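Long-range contacts in RNA-directed RNA polymerase (Infectious pancreatic necrosis virus, PDB 3ZED), which probably copies the viral genome as an RNA-dependent RNA polymerase, joining ribonucleoside triphosphates into RNA, and probably occurs both free and covalently attached to the genomic RNA: residues Phe35-Asp40 with His110-Asp115; Ala155-Gly160 with Arg308-Asp313; Asp282-Val287 with Leu735-Leu740; Met445-Ser450 with Thr783-Ala788. One frame throughout, in Å; residues are numbered along the deposited sequence.

Contact 1: Phe35-Asp40 with His110-Asp115; sequences FRPAKD and HKPDHD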
# COMPACT_ATOMS: atom_id res chain seq x y z
N PHE B 35 24.16 10.79 -15.70
CA PHE B 35 23.63 9.73 -16.52
C PHE B 35 22.70 10.34 -17.54
O PHE B 35 21.83 11.14 -17.18
CB PHE B 35 22.91 8.69 -15.64
CG PHE B 35 22.12 7.65 -16.39
CD1 PHE B 35 22.74 6.78 -17.29
CD2 PHE B 35 20.75 7.52 -16.18
CE1 PHE B 35 22.01 5.80 -17.96
CE2 PHE B 35 20.01 6.53 -16.85
CZ PHE B 35 20.64 5.68 -17.74
N ARG B 36 22.91 9.99 -18.82
CA ARG B 36 22.05 10.41 -19.91
C ARG B 36 21.36 9.17 -20.44
O ARG B 36 22.01 8.35 -21.09
CB ARG B 36 22.83 11.15 -21.02
CG ARG B 36 21.94 11.70 -22.14
CD ARG B 36 22.64 12.70 -23.06
NE ARG B 36 22.93 14.01 -22.45
CZ ARG B 36 22.10 15.05 -22.43
NH1 ARG B 36 20.88 14.96 -22.94
NH2 ARG B 36 22.48 16.19 -21.87
N PRO B 37 20.05 8.97 -20.13
CA PRO B 37 19.36 7.77 -20.64
C PRO B 37 19.46 7.68 -22.16
O PRO B 37 19.48 8.71 -22.83
CB PRO B 37 17.92 7.97 -20.17
CG PRO B 37 18.02 8.89 -19.00
CD PRO B 37 19.13 9.83 -19.35
N ALA B 38 19.59 6.46 -22.70
CA ALA B 38 19.68 6.22 -24.13
C ALA B 38 18.34 6.53 -24.80
O ALA B 38 17.31 6.57 -24.12
CB ALA B 38 20.06 4.75 -24.38
N LYS B 39 18.35 6.73 -26.12
CA LYS B 39 17.12 6.94 -26.89
C LYS B 39 16.26 5.68 -26.69
O LYS B 39 16.82 4.57 -26.59
CB LYS B 39 17.42 7.20 -28.37
CG LYS B 39 18.16 8.52 -28.64
CD LYS B 39 18.71 8.59 -30.06
CE LYS B 39 19.71 9.70 -30.28
NZ LYS B 39 19.05 11.01 -30.52
N ASP B 40 14.95 5.86 -26.50
CA ASP B 40 14.06 4.74 -26.23
C ASP B 40 13.41 4.26 -27.52
O ASP B 40 12.52 4.95 -28.03
CB ASP B 40 13.00 5.16 -25.20
CG ASP B 40 12.23 4.01 -24.58
OD1 ASP B 40 12.19 2.92 -25.19
OD2 ASP B 40 11.65 4.20 -23.50
N HIS B 110 8.92 10.68 -18.74
CA HIS B 110 9.99 9.86 -18.22
C HIS B 110 11.17 10.78 -18.05
O HIS B 110 11.66 11.32 -19.05
CB HIS B 110 10.25 8.68 -19.18
CG HIS B 110 9.09 7.76 -19.31
ND1 HIS B 110 8.20 7.85 -20.36
CD2 HIS B 110 8.68 6.76 -18.49
CE1 HIS B 110 7.30 6.90 -20.17
NE2 HIS B 110 7.56 6.21 -19.07
N LYS B 111 11.55 11.07 -16.80
CA LYS B 111 12.66 11.99 -16.56
C LYS B 111 13.67 11.41 -15.55
O LYS B 111 13.26 10.80 -14.57
CB LYS B 111 12.18 13.39 -16.08
CG LYS B 111 11.26 14.15 -17.04
CD LYS B 111 11.95 14.64 -18.33
CE LYS B 111 10.91 15.09 -19.33
NZ LYS B 111 11.51 15.37 -20.66
N PRO B 112 15.00 11.61 -15.76
CA PRO B 112 15.61 12.27 -16.93
C PRO B 112 15.43 11.41 -18.18
O PRO B 112 15.05 10.24 -18.08
CB PRO B 112 17.08 12.39 -16.52
CG PRO B 112 17.31 11.26 -15.56
CD PRO B 112 16.01 11.09 -14.82
N ASP B 113 15.62 12.01 -19.36
CA ASP B 113 15.56 11.28 -20.63
C ASP B 113 16.75 11.71 -21.49
O ASP B 113 17.59 12.49 -21.04
CB ASP B 113 14.20 11.42 -21.35
CG ASP B 113 13.72 12.81 -21.74
OD1 ASP B 113 14.57 13.65 -22.09
OD2 ASP B 113 12.49 13.01 -21.78
N HIS B 114 16.85 11.17 -22.72
CA HIS B 114 17.96 11.48 -23.61
C HIS B 114 18.08 12.98 -23.91
O HIS B 114 19.20 13.48 -24.01
CB HIS B 114 17.83 10.69 -24.92
CG HIS B 114 19.07 10.74 -25.76
ND1 HIS B 114 20.20 10.01 -25.43
CD2 HIS B 114 19.33 11.46 -26.88
CE1 HIS B 114 21.09 10.29 -26.36
NE2 HIS B 114 20.62 11.16 -27.25
N ASP B 115 16.95 13.70 -24.02
CA ASP B 115 16.95 15.11 -24.38
C ASP B 115 16.78 16.07 -23.19
O ASP B 115 16.85 17.29 -23.38
CB ASP B 115 15.85 15.36 -25.42
CG ASP B 115 16.08 14.62 -26.72
OD1 ASP B 115 17.17 14.77 -27.31
OD2 ASP B 115 15.18 13.86 -27.13
O HOH W 1 15.41 8.77 -23.56

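Contact 2: Ala155-Gly160 with Arg308-Asp313; sequences ATLQYG and RYTQVD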
# COMPACT_ATOMS: atom_id res chain seq x y z
N ALA B 155 27.35 7.04 -9.19
CA ALA B 155 27.84 6.49 -10.45
C ALA B 155 26.95 5.38 -11.04
O ALA B 155 26.95 5.23 -12.26
CB ALA B 155 29.25 5.96 -10.28
N THR B 156 26.20 4.61 -10.22
CA THR B 156 25.44 3.45 -10.73
C THR B 156 23.93 3.57 -10.61
O THR B 156 23.22 2.82 -11.29
CB THR B 156 25.90 2.17 -10.04
OG1 THR B 156 25.63 2.29 -8.64
CG2 THR B 156 27.39 1.88 -10.30
N LEU B 157 23.43 4.49 -9.77
CA LEU B 157 22.00 4.69 -9.60
C LEU B 157 21.51 5.95 -10.32
O LEU B 157 22.31 6.77 -10.77
CB LEU B 157 21.58 4.76 -8.09
CG LEU B 157 21.99 3.61 -7.16
CD1 LEU B 157 21.51 3.86 -5.76
CD2 LEU B 157 21.47 2.24 -7.66
N GLN B 158 20.19 6.09 -10.44
CA GLN B 158 19.55 7.25 -11.00
C GLN B 158 18.15 7.38 -10.42
O GLN B 158 17.34 6.47 -10.57
CB GLN B 158 19.49 7.18 -12.54
CG GLN B 158 18.82 8.40 -13.19
CD GLN B 158 19.55 9.69 -12.87
OE1 GLN B 158 20.70 9.88 -13.26
NE2 GLN B 158 18.91 10.57 -12.11
N TYR B 159 17.87 8.52 -9.77
CA TYR B 159 16.51 8.78 -9.33
C TYR B 159 15.74 9.32 -10.54
O TYR B 159 16.26 10.17 -11.27
CB TYR B 159 16.42 9.73 -8.13
CG TYR B 159 14.98 10.00 -7.74
CD1 TYR B 159 14.24 9.06 -7.02
CD2 TYR B 159 14.32 11.14 -8.19
CE1 TYR B 159 12.89 9.26 -6.73
CE2 TYR B 159 12.96 11.34 -7.92
CZ TYR B 159 12.26 10.41 -7.17
OH TYR B 159 10.94 10.63 -6.85
N GLY B 160 14.54 8.81 -10.74
CA GLY B 160 13.72 9.23 -11.85
C GLY B 160 12.55 8.30 -12.13
O GLY B 160 12.34 7.34 -11.40
N ARG B 308 14.94 5.13 -7.23
CA ARG B 308 16.38 5.13 -7.44
C ARG B 308 16.69 3.81 -8.14
O ARG B 308 16.88 2.76 -7.51
CB ARG B 308 17.14 5.38 -6.11
CG ARG B 308 16.99 6.86 -5.69
CD ARG B 308 17.35 7.26 -4.27
NE ARG B 308 16.22 7.09 -3.37
CZ ARG B 308 15.59 8.06 -2.71
NH1 ARG B 308 15.97 9.31 -2.82
NH2 ARG B 308 14.57 7.76 -1.93
N TYR B 309 16.61 3.87 -9.49
CA TYR B 309 16.86 2.75 -10.39
C TYR B 309 18.33 2.58 -10.67
O TYR B 309 19.10 3.53 -10.57
CB TYR B 309 16.11 2.98 -11.71
CG TYR B 309 14.60 2.95 -11.56
CD1 TYR B 309 13.94 1.77 -11.29
CD2 TYR B 309 13.85 4.11 -11.72
CE1 TYR B 309 12.55 1.73 -11.14
CE2 TYR B 309 12.46 4.09 -11.59
CZ TYR B 309 11.82 2.89 -11.31
OH TYR B 309 10.45 2.83 -11.18
N THR B 310 18.72 1.37 -11.07
CA THR B 310 20.09 1.06 -11.50
C THR B 310 20.21 1.60 -12.93
O THR B 310 19.35 1.30 -13.75
CB THR B 310 20.32 -0.46 -11.37
OG1 THR B 310 20.50 -0.74 -9.98
CG2 THR B 310 21.52 -0.95 -12.09
N GLN B 311 21.24 2.45 -13.20
CA GLN B 311 21.48 3.03 -14.54
C GLN B 311 21.58 1.95 -15.62
O GLN B 311 20.96 2.07 -16.66
CB GLN B 311 22.76 3.86 -14.55
CG GLN B 311 22.65 5.19 -13.81
CD GLN B 311 23.98 5.88 -13.75
OE1 GLN B 311 24.84 5.69 -14.60
NE2 GLN B 311 24.19 6.70 -12.76
N VAL B 312 22.34 0.87 -15.35
CA VAL B 312 22.54 -0.25 -16.27
C VAL B 312 21.19 -0.93 -16.64
O VAL B 312 21.06 -1.42 -17.76
CB VAL B 312 23.61 -1.23 -15.70
CG1 VAL B 312 23.41 -2.67 -16.16
CG2 VAL B 312 25.02 -0.76 -16.07
N ASP B 313 20.18 -0.89 -15.76
CA ASP B 313 18.86 -1.50 -16.01
C ASP B 313 17.75 -0.46 -16.18
O ASP B 313 16.58 -0.82 -16.08
CB ASP B 313 18.47 -2.48 -14.88
CG ASP B 313 19.51 -3.56 -14.59
OD1 ASP B 313 20.08 -4.11 -15.56
OD2 ASP B 313 19.75 -3.83 -13.39
O HOH W 2 24.25 0.76 -12.95

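Contact 3: Asp282-Val287 with Leu735-Leu740; sequences DPEAGV and LRVSTL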
# COMPACT_ATOMS: atom_id res chain seq x y z
N ASP B 282 -33.76 -9.42 -15.49
CA ASP B 282 -32.62 -10.14 -16.06
C ASP B 282 -31.32 -9.59 -15.41
O ASP B 282 -30.65 -8.73 -16.01
CB ASP B 282 -32.62 -10.01 -17.61
CG ASP B 282 -31.64 -10.92 -18.36
OD1 ASP B 282 -30.70 -11.47 -17.71
OD2 ASP B 282 -31.79 -11.05 -19.59
N PRO B 283 -30.95 -10.05 -14.18
CA PRO B 283 -29.72 -9.54 -13.54
C PRO B 283 -28.45 -9.80 -14.35
O PRO B 283 -27.54 -8.96 -14.32
CB PRO B 283 -29.68 -10.26 -12.19
CG PRO B 283 -31.07 -10.73 -11.95
CD PRO B 283 -31.62 -11.04 -13.31
N GLU B 284 -28.38 -10.92 -15.10
CA GLU B 284 -27.19 -11.21 -15.90
C GLU B 284 -26.96 -10.15 -17.00
O GLU B 284 -25.87 -9.57 -17.05
CB GLU B 284 -27.22 -12.61 -16.50
CG GLU B 284 -25.85 -13.08 -16.94
CD GLU B 284 -25.62 -14.57 -16.81
OE1 GLU B 284 -25.31 -15.05 -15.70
OE2 GLU B 284 -25.77 -15.27 -17.84
N ALA B 285 -27.97 -9.87 -17.84
CA ALA B 285 -27.85 -8.87 -18.92
C ALA B 285 -27.67 -7.47 -18.34
O ALA B 285 -26.88 -6.69 -18.87
CB ALA B 285 -29.07 -8.91 -19.82
N GLY B 286 -28.39 -7.17 -17.25
CA GLY B 286 -28.37 -5.89 -16.57
C GLY B 286 -27.04 -5.56 -15.94
O GLY B 286 -26.50 -4.48 -16.18
N VAL B 287 -26.49 -6.49 -15.13
CA VAL B 287 -25.20 -6.32 -14.43
C VAL B 287 -24.07 -6.22 -15.47
O VAL B 287 -23.24 -5.32 -15.37
CB VAL B 287 -24.96 -7.42 -13.37
CG1 VAL B 287 -23.50 -7.50 -12.92
CG2 VAL B 287 -25.88 -7.22 -12.16
N LEU B 735 -22.04 -18.53 -6.59
CA LEU B 735 -23.21 -18.45 -7.48
C LEU B 735 -23.05 -17.45 -8.63
O LEU B 735 -22.48 -16.37 -8.43
CB LEU B 735 -24.45 -18.11 -6.68
CG LEU B 735 -25.01 -19.21 -5.78
CD1 LEU B 735 -25.74 -18.62 -4.58
CD2 LEU B 735 -25.95 -20.14 -6.55
N ARG B 736 -23.59 -17.78 -9.82
CA ARG B 736 -23.52 -16.92 -11.02
C ARG B 736 -24.40 -15.66 -10.87
O ARG B 736 -25.30 -15.61 -10.02
CB ARG B 736 -23.88 -17.71 -12.30
CG ARG B 736 -25.30 -18.24 -12.35
CD ARG B 736 -25.53 -19.17 -13.52
NE ARG B 736 -25.57 -18.48 -14.81
CZ ARG B 736 -25.58 -19.09 -15.99
NH1 ARG B 736 -25.55 -20.41 -16.06
NH2 ARG B 736 -25.62 -18.38 -17.11
N VAL B 737 -24.11 -14.64 -11.71
CA VAL B 737 -24.71 -13.30 -11.71
C VAL B 737 -26.24 -13.32 -12.01
O VAL B 737 -26.95 -12.45 -11.49
CB VAL B 737 -23.89 -12.37 -12.66
CG1 VAL B 737 -24.71 -11.24 -13.26
CG2 VAL B 737 -22.67 -11.81 -11.94
N SER B 738 -26.76 -14.33 -12.75
CA SER B 738 -28.20 -14.44 -13.05
C SER B 738 -29.06 -14.68 -11.78
O SER B 738 -30.23 -14.33 -11.78
CB SER B 738 -28.46 -15.54 -14.07
OG SER B 738 -28.02 -16.79 -13.57
N THR B 739 -28.45 -15.21 -10.70
CA THR B 739 -29.08 -15.52 -9.40
C THR B 739 -29.01 -14.37 -8.39
O THR B 739 -29.40 -14.56 -7.23
CB THR B 739 -28.38 -16.76 -8.75
OG1 THR B 739 -27.07 -16.40 -8.26
CG2 THR B 739 -28.30 -17.96 -9.67
N LEU B 740 -28.51 -13.18 -8.79
CA LEU B 740 -28.28 -12.07 -7.85
C LEU B 740 -29.55 -11.55 -7.18
O LEU B 740 -29.47 -11.17 -6.01
CB LEU B 740 -27.52 -10.90 -8.50
CG LEU B 740 -26.00 -11.06 -8.60
CD1 LEU B 740 -25.41 -9.96 -9.46
CD2 LEU B 740 -25.33 -11.11 -7.22

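Contact 4: Met445-Ser450 with Thr783-Ala788; sequences MNVAPS and TETREA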
# COMPACT_ATOMS: atom_id res chain seq x y z
N MET B 445 -18.25 -8.35 -3.19
CA MET B 445 -17.98 -9.77 -3.43
C MET B 445 -17.96 -10.18 -4.89
O MET B 445 -17.17 -11.03 -5.26
CB MET B 445 -19.01 -10.66 -2.71
CG MET B 445 -19.11 -10.44 -1.18
SD MET B 445 -17.53 -10.39 -0.26
CE MET B 445 -16.92 -12.03 -0.56
N ASN B 446 -18.86 -9.64 -5.68
CA ASN B 446 -19.05 -10.14 -7.03
C ASN B 446 -18.43 -9.31 -8.13
O ASN B 446 -18.24 -9.85 -9.22
CB ASN B 446 -20.56 -10.28 -7.31
CG ASN B 446 -21.30 -11.14 -6.30
OD1 ASN B 446 -22.06 -10.64 -5.49
ND2 ASN B 446 -21.11 -12.44 -6.34
N VAL B 447 -18.14 -8.02 -7.91
CA VAL B 447 -17.62 -7.19 -9.01
C VAL B 447 -16.26 -6.57 -8.70
O VAL B 447 -15.35 -6.69 -9.52
CB VAL B 447 -18.66 -6.10 -9.42
CG1 VAL B 447 -18.11 -5.14 -10.47
CG2 VAL B 447 -19.98 -6.73 -9.89
N ALA B 448 -16.12 -5.87 -7.56
CA ALA B 448 -14.91 -5.13 -7.19
C ALA B 448 -13.59 -5.92 -7.39
O ALA B 448 -12.70 -5.34 -7.99
CB ALA B 448 -14.99 -4.63 -5.75
N PRO B 449 -13.42 -7.20 -6.97
CA PRO B 449 -12.13 -7.87 -7.19
C PRO B 449 -11.67 -7.89 -8.65
O PRO B 449 -10.47 -7.77 -8.88
CB PRO B 449 -12.36 -9.28 -6.64
CG PRO B 449 -13.42 -9.10 -5.59
CD PRO B 449 -14.34 -8.08 -6.21
N SER B 450 -12.61 -7.97 -9.64
CA SER B 450 -12.23 -8.01 -11.07
C SER B 450 -12.07 -6.63 -11.68
O SER B 450 -11.66 -6.51 -12.84
CB SER B 450 -13.22 -8.83 -11.88
OG SER B 450 -12.92 -10.21 -11.72
N THR B 783 -15.26 -13.87 -13.05
CA THR B 783 -15.01 -14.20 -14.46
C THR B 783 -16.04 -13.48 -15.35
O THR B 783 -15.67 -12.93 -16.39
CB THR B 783 -15.04 -15.71 -14.66
OG1 THR B 783 -13.98 -16.28 -13.89
CG2 THR B 783 -14.89 -16.12 -16.13
N GLU B 784 -17.32 -13.48 -14.93
CA GLU B 784 -18.42 -12.81 -15.61
C GLU B 784 -18.13 -11.29 -15.72
O GLU B 784 -18.29 -10.73 -16.80
CB GLU B 784 -19.75 -13.07 -14.89
CG GLU B 784 -20.15 -14.54 -14.91
CD GLU B 784 -21.55 -14.84 -14.44
OE1 GLU B 784 -21.78 -14.88 -13.21
OE2 GLU B 784 -22.42 -15.09 -15.31
N THR B 785 -17.63 -10.67 -14.64
CA THR B 785 -17.24 -9.26 -14.60
C THR B 785 -16.10 -9.00 -15.60
O THR B 785 -16.19 -8.05 -16.37
CB THR B 785 -16.82 -8.84 -13.18
OG1 THR B 785 -17.90 -9.14 -12.30
CG2 THR B 785 -16.49 -7.35 -13.06
N ARG B 786 -15.06 -9.85 -15.60
CA ARG B 786 -13.91 -9.71 -16.49
C ARG B 786 -14.34 -9.78 -17.97
O ARG B 786 -13.90 -8.94 -18.77
CB ARG B 786 -12.84 -10.76 -16.16
CG ARG B 786 -11.52 -10.54 -16.88
CD ARG B 786 -11.04 -11.78 -17.58
NE ARG B 786 -11.01 -12.94 -16.69
CZ ARG B 786 -11.36 -14.17 -17.06
NH1 ARG B 786 -11.75 -14.42 -18.30
NH2 ARG B 786 -11.31 -15.17 -16.18
N GLU B 787 -15.23 -10.74 -18.32
CA GLU B 787 -15.78 -10.91 -19.68
C GLU B 787 -16.47 -9.62 -20.17
O GLU B 787 -16.18 -9.15 -21.28
CB GLU B 787 -16.80 -12.06 -19.70
CG GLU B 787 -16.19 -13.44 -19.56
CD GLU B 787 -17.15 -14.62 -19.45
OE1 GLU B 787 -18.38 -14.40 -19.35
OE2 GLU B 787 -16.64 -15.76 -19.36
N ALA B 788 -17.39 -9.08 -19.36
CA ALA B 788 -18.15 -7.86 -19.63
C ALA B 788 -17.22 -6.64 -19.73
O ALA B 788 -17.46 -5.78 -20.58
CB ALA B 788 -19.18 -7.65 -18.54

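Contact 1: Phe35-Asp40 with His110-Asp115
Two loops in the N-terminal part of the polymerase, one leading to helix 45-54 and the other to helix 125-137, interlock where His114 slots between Arg36 and Lys39. The imidazole, with CG anti to its backbone N (chi1 -168°), gives a hydrogen bond from ND1 to Pro37 O of 3.0 Å. That oxygen lies in the ring plane and the donor in the carbonyl plane, a geometry that limits rotation of the ring and marks ND1 as protonated. Long side chains with apolar stems suit its flanks. Lys39 CG stands 3.7 Å from the ring centroid in a CH-pi contact over one face, while Arg36 CD covers the opposite face. The guanidinium, turned 82° against the ring, directs NH1 at His114 O; this hydrogen bond is modelled so short, 2.5 Å, that its exact length is doubtful. Farther in, Pro37 CG packs 4.2 Å from Pro112 CG. Both prolines stiffen chain that lacks regular secondary structure, and Pro112 follows a cis peptide bond. Pro37 also rests on Trp314, and Pro112 on Gln158. A water completes the junction, donating to Ala38 O at 3.0 Å and accepting from His114 N at 2.9 Å.

Contact 2: Ala155-Gly160 with Arg308-Asp313
Gln311 clasps the place where helix 143-156 gives way to strand 157-160. Its backbone N donates to Thr156 O at 2.8 Å, and its side-chain NE2 donates to Leu157 O at 2.7 Å. The second bond is nearly straight (168°), with the acceptor in the amide plane, although the donor stands above the Leu157 carbonyl plane. A glutamine suits the place because its chain, extended beyond CG, carries an amide back to a carbonyl that the strand pairing does not use. Alongside, Gln158 and Tyr309 form an antiparallel hydrogen-bonded pair: Gln158 N meets Tyr309 O at 2.8 Å, and Tyr309 N meets Gln158 O at 2.9 Å. On the sheet face of Tyr159 and Arg308, Arg308 CG lies against the edge of the tyrosine ring, 3.8 Å from Tyr159 CD1. Within the strand Gln158 NE2 bonds to Tyr159 O; farther out it reaches Gly121 O, Tyr159 OH reaches Glu594, and Arg308 reaches Tyr589 O and Glu661. Thr156 O, the last helical carbonyl, thus takes the Gln311 N-H and a water shared with Val312 N, and Leu157 O, opening the strand, takes the Gln311 amide: helix end and strand are tied to one residue.

Contact 3: Asp282-Val287 with Leu735-Leu740
Arg736 O is gripped twice by Thr739, from OG1 at 2.6 Å and from the backbone N at 3.2 Å, which tightens the 3-10 turn that Arg736 leads into as its side chain reaches across to Glu284. There Arg736 NH2 meets Glu284 OE2 at 3.2 Å in a salt bridge that uses the syn lone pair of the carboxylate. The carboxylate and guanidinium planes are 13° apart, so the groups meet nearly flat; Arg736 NH1 has a further partner in Asn776 O. Glu784 OE2 approaches Glu284 OE1, a closeness of like charges that the arginine may ease. Beside the salt bridge the contact is mainly apolar: beta-branched valines and a leucine, short apolar side chains, pack between the turns. Val737 CG1 touches Glu284 CA at 3.6 Å and Val287 CB at 3.8 Å, while Val287 CG2 meets Leu740 CD1 at 3.9 Å. The contact joins the start of helix 283-293, in the palm-family part, to the turn before helix 740-752 in the C-terminal region. Pro283 needs no N-H in the first turn of its helix, and Asp282 before it accepts from Ala285 N through OD1 (175°): an N-cap aspartate followed by proline, a classic helix start.

Contact 4: Met445-Ser450 with Thr783-Ala788
The helical segment bearing Val447 and Ser450 crosses the one bearing Thr785 and Arg786 at -54°, their axes approaching to 8.5 Å. Thr785 is the residue that enters the interface. Its chi1 of -56° sets OG1 anti to the carbonyl carbon, which leaves CG2 anti to the backbone N and facing Val447 and Ser450. Thr785 CG2 lies 3.8 Å from Val447 CG1 and equally 3.8 Å from Ser450 CB. Val447 and Thr785 cross at about a right angle, methyl against methyl. The small, branched threonine suits such a position: its methyl supplies apolar contact, while its hydroxyl can turn back to its own helix, where OG1 bonds to Ser781 O. The same Thr785 OG1 stands 3.2 Å from Asn446 O. This is helix-helix packing between helix 438-452, inside the catalytic region of the polymerase, and helix 781-789 of the C-terminal region, so residues more than 330 positions apart in sequence close over one another. Helix 438-452 is irregular here, with a wider pi-type turn at 445-447 and a kink: Pro449 has no N-H to offer the preceding turn, and Ser450 N bonds instead to Val447 O at 3.0 Å. Serine fits the buried position because its short side chain lets the helices come near, Ser450 CB lying 4.3 Å from Arg786 N, and because its OG finds an acceptor in Leu782 O. Both polar atoms of the Asn446 amide are bonded, ND2 to Ser781 OG and OD1 to Arg732 NH1, while Ile291 of helix 283-293 packs against both Val447 and Thr785.

The four contacts form two clusters. Contacts 1 and 2 lie 12 Å apart between centres and touch, Phe35 and Pro112 of the loops packing on Gln158, Tyr159 and Gln311 at the edge of the mixed sheet; all four of their segments belong to the palm-family part of the chain. Contacts 3 and 4 are also 12 Å apart, and about 39 to 50 Å from the first pair between centres. They are joined through Glu784, whose OE1 probably bonds to Val737 N. Along the chain contact 1 closes before contact 2 opens, whereas contacts 3 and 4 interleave, each bringing the C-terminal region back onto earlier helices. Helix 283-293 and strand 299-310, successive in sequence, carry the chain from one cluster to the other.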